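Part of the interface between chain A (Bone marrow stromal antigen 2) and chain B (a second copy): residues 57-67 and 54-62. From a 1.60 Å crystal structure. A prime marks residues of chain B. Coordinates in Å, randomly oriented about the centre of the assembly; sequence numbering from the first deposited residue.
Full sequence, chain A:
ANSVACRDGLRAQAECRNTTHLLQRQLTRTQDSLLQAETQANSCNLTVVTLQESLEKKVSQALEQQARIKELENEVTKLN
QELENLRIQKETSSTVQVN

Chain A, residues 57-67: KKVSQALEQQA
Chain B 54-62: SLEKKVSQA

Both stretches are helical throughout, with phi near -66° and psi near -39°. They run in the same direction, their axes 28° apart and 9.4 Å at closest approach. The register is in step: Lys58 CA lies 6.2 Å from Lys58′ CA, and Ala62 CA lies 5.5 Å from Ala62′ CA. Together they bury 444 Å².

Packing is largely aliphatic. Lys58 points toward the partner and sits as a knob among Leu55′, Lys58′, Val59′ and Ala62′. Lys58 CB is 4.1 Å from Lys58′ CB, and Lys58 CG is 4.0 Å from Leu55′ CD1. Both lysines are m, m, t, t. Their methylenes pack on the opposing helix; Lys58 NZ ends 4.3 Å from Ala62′ CB, and Lys58′ NZ 4.3 Å from Ala62 CB. Val59 CG2 meets Lys58′ CD at 4.1 Å. Ala62 and Ala62′ are buried, and their small side chains suit the close backbones. Ala62 CB is 3.8 Å from Gln61′ NE2.

One direct hydrogen bond crosses: Gln65 (m, t, chi3 -43°) NE2 donates to Ala62′ O at 3.0 Å. Within chain B, Lys58′ NZ donates to Gln61′ OE1 at 3.0 Å; Gln61′ is t, t.

Two waters bridge the helices. One accepts from Lys58 NZ (2.7 Å) and donates to Val59′ O (3.0 Å). The other accepts from Lys58′ NZ (2.9 Å) and donates to Val59 O (2.8 Å).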

# COMPACT_ATOMS: atom_id res chain seq x y z
N LYS A 57 7.85 -4.25 -6.89
CA LYS A 57 8.58 -3.98 -8.13
C LYS A 57 9.51 -2.79 -7.96
O LYS A 57 10.66 -2.82 -8.40
CB LYS A 57 7.59 -3.72 -9.27
CG LYS A 57 8.21 -3.78 -10.65
CD LYS A 57 7.13 -3.74 -11.73
CE LYS A 57 7.63 -4.31 -13.05
NZ LYS A 57 8.78 -3.55 -13.61
N LYS A 58 9.02 -1.73 -7.32
CA LYS A 58 9.80 -0.51 -7.14
C LYS A 58 10.93 -0.69 -6.14
O LYS A 58 11.99 -0.09 -6.28
CB LYS A 58 8.89 0.64 -6.71
CG LYS A 58 8.17 1.30 -7.87
CD LYS A 58 9.14 2.01 -8.79
CE LYS A 58 8.49 2.37 -10.11
NZ LYS A 58 9.45 3.04 -11.02
N VAL A 59 10.70 -1.51 -5.12
CA VAL A 59 11.71 -1.78 -4.11
C VAL A 59 12.85 -2.58 -4.74
O VAL A 59 14.03 -2.32 -4.47
CB VAL A 59 11.12 -2.55 -2.91
CG1 VAL A 59 12.22 -3.19 -2.08
CG2 VAL A 59 10.27 -1.62 -2.06
N SER A 60 12.51 -3.54 -5.59
CA SER A 60 13.51 -4.31 -6.32
C SER A 60 14.30 -3.41 -7.25
O SER A 60 15.52 -3.51 -7.34
CB SER A 60 12.85 -5.42 -7.13
OG SER A 60 12.29 -6.42 -6.29
N GLN A 61 13.59 -2.53 -7.94
CA GLN A 61 14.19 -1.66 -8.94
C GLN A 61 15.14 -0.65 -8.29
O GLN A 61 16.19 -0.34 -8.84
CB GLN A 61 13.11 -0.93 -9.73
CG GLN A 61 12.31 -1.85 -10.65
CD GLN A 61 11.03 -1.22 -11.17
OE1 GLN A 61 10.36 -0.49 -10.45
NE2 GLN A 61 10.70 -1.52 -12.42
N ALA A 62 14.77 -0.16 -7.11
CA ALA A 62 15.62 0.78 -6.37
C ALA A 62 16.91 0.11 -5.93
O ALA A 62 17.98 0.72 -5.94
CB ALA A 62 14.86 1.34 -5.17
N LEU A 63 16.83 -1.16 -5.54
CA LEU A 63 18.01 -1.91 -5.12
C LEU A 63 18.93 -2.17 -6.32
O LEU A 63 20.15 -2.05 -6.20
CB LEU A 63 17.61 -3.22 -4.45
CG LEU A 63 17.01 -3.07 -3.05
CD1 LEU A 63 16.48 -4.41 -2.53
CD2 LEU A 63 18.02 -2.48 -2.08
N GLU A 64 18.34 -2.51 -7.46
CA GLU A 64 19.10 -2.71 -8.69
C GLU A 64 19.84 -1.43 -9.08
O GLU A 64 20.99 -1.48 -9.53
CB GLU A 64 18.17 -3.13 -9.82
CG GLU A 64 17.54 -4.50 -9.64
CD GLU A 64 16.45 -4.77 -10.66
OE1 GLU A 64 16.11 -3.85 -11.44
OE2 GLU A 64 15.92 -5.91 -10.67
N GLN A 65 19.17 -0.30 -8.92
CA GLN A 65 19.75 0.99 -9.28
C GLN A 65 20.94 1.32 -8.39
O GLN A 65 21.92 1.90 -8.84
CB GLN A 65 18.72 2.11 -9.15
CG GLN A 65 17.70 2.15 -10.27
CD GLN A 65 16.64 3.21 -10.03
OE1 GLN A 65 16.14 3.35 -8.92
NE2 GLN A 65 16.32 3.98 -11.07
N GLN A 66 20.84 0.96 -7.12
CA GLN A 66 21.89 1.25 -6.16
C GLN A 66 23.15 0.46 -6.49
O GLN A 66 24.26 0.96 -6.32
CB GLN A 66 21.42 0.95 -4.74
CG GLN A 66 20.51 2.03 -4.17
CD GLN A 66 19.88 1.63 -2.85
OE1 GLN A 66 19.76 0.45 -2.54
NE2 GLN A 66 19.45 2.62 -2.08
N ALA A 67 22.96 -0.77 -6.95
CA ALA A 67 24.09 -1.60 -7.38
C ALA A 67 24.74 -1.00 -8.62
O ALA A 67 25.96 -1.04 -8.77
CB ALA A 67 23.61 -3.02 -7.67
N SER B 54 4.28 5.08 0.74
CA SER B 54 5.52 4.34 0.54
C SER B 54 5.86 4.24 -0.94
O SER B 54 7.02 4.39 -1.33
CB SER B 54 5.42 2.93 1.14
OG SER B 54 5.39 2.97 2.55
N LEU B 55 4.84 4.00 -1.76
CA LEU B 55 5.02 3.85 -3.19
C LEU B 55 5.44 5.18 -3.82
O LEU B 55 6.26 5.20 -4.74
CB LEU B 55 3.74 3.34 -3.85
CG LEU B 55 3.82 3.07 -5.36
CD1 LEU B 55 4.95 2.10 -5.68
CD2 LEU B 55 2.50 2.54 -5.89
N GLU B 56 4.88 6.28 -3.32
CA GLU B 56 5.25 7.60 -3.82
C GLU B 56 6.72 7.89 -3.53
O GLU B 56 7.42 8.43 -4.38
CB GLU B 56 4.37 8.68 -3.19
CG GLU B 56 2.93 8.68 -3.71
CD GLU B 56 2.02 9.60 -2.91
OE1 GLU B 56 2.53 10.56 -2.31
OE2 GLU B 56 0.80 9.34 -2.89
N LYS B 57 7.17 7.52 -2.34
CA LYS B 57 8.57 7.74 -1.97
C LYS B 57 9.51 6.87 -2.79
O LYS B 57 10.60 7.31 -3.16
CB LYS B 57 8.80 7.47 -0.48
CG LYS B 57 8.06 8.41 0.46
CD LYS B 57 8.31 9.87 0.14
CE LYS B 57 9.69 10.32 0.55
NZ LYS B 57 9.71 11.80 0.78
N LYS B 58 9.10 5.64 -3.08
CA LYS B 58 9.96 4.73 -3.84
C LYS B 58 10.03 5.10 -5.31
O LYS B 58 11.06 4.93 -5.95
CB LYS B 58 9.48 3.28 -3.67
CG LYS B 58 9.93 2.64 -2.37
CD LYS B 58 11.41 2.31 -2.41
CE LYS B 58 11.97 2.07 -1.03
NZ LYS B 58 13.42 1.72 -1.10
N VAL B 59 8.92 5.61 -5.84
CA VAL B 59 8.90 6.12 -7.21
C VAL B 59 9.84 7.32 -7.31
O VAL B 59 10.60 7.45 -8.27
CB VAL B 59 7.48 6.53 -7.64
CG1 VAL B 59 7.52 7.33 -8.93
CG2 VAL B 59 6.60 5.30 -7.79
N SER B 60 9.79 8.20 -6.31
CA SER B 60 10.64 9.38 -6.28
C SER B 60 12.10 9.00 -6.10
O SER B 60 12.99 9.63 -6.68
CB SER B 60 10.21 10.33 -5.16
OG SER B 60 8.92 10.87 -5.42
N GLN B 61 12.36 7.97 -5.31
CA GLN B 61 13.72 7.49 -5.10
C GLN B 61 14.28 6.95 -6.41
O GLN B 61 15.42 7.21 -6.76
CB GLN B 61 13.78 6.41 -4.03
CG GLN B 61 15.11 5.64 -4.02
CD GLN B 61 15.15 4.57 -2.95
OE1 GLN B 61 14.17 4.36 -2.23
NE2 GLN B 61 16.29 3.90 -2.82
N ALA B 62 13.46 6.18 -7.12
CA ALA B 62 13.89 5.60 -8.39
C ALA B 62 14.21 6.70 -9.40
O ALA B 62 15.13 6.56 -10.20
CB ALA B 62 12.82 4.66 -8.93
O HOH W 1 10.09 5.66 -10.68
O HOH W 2 14.56 -0.70 -2.26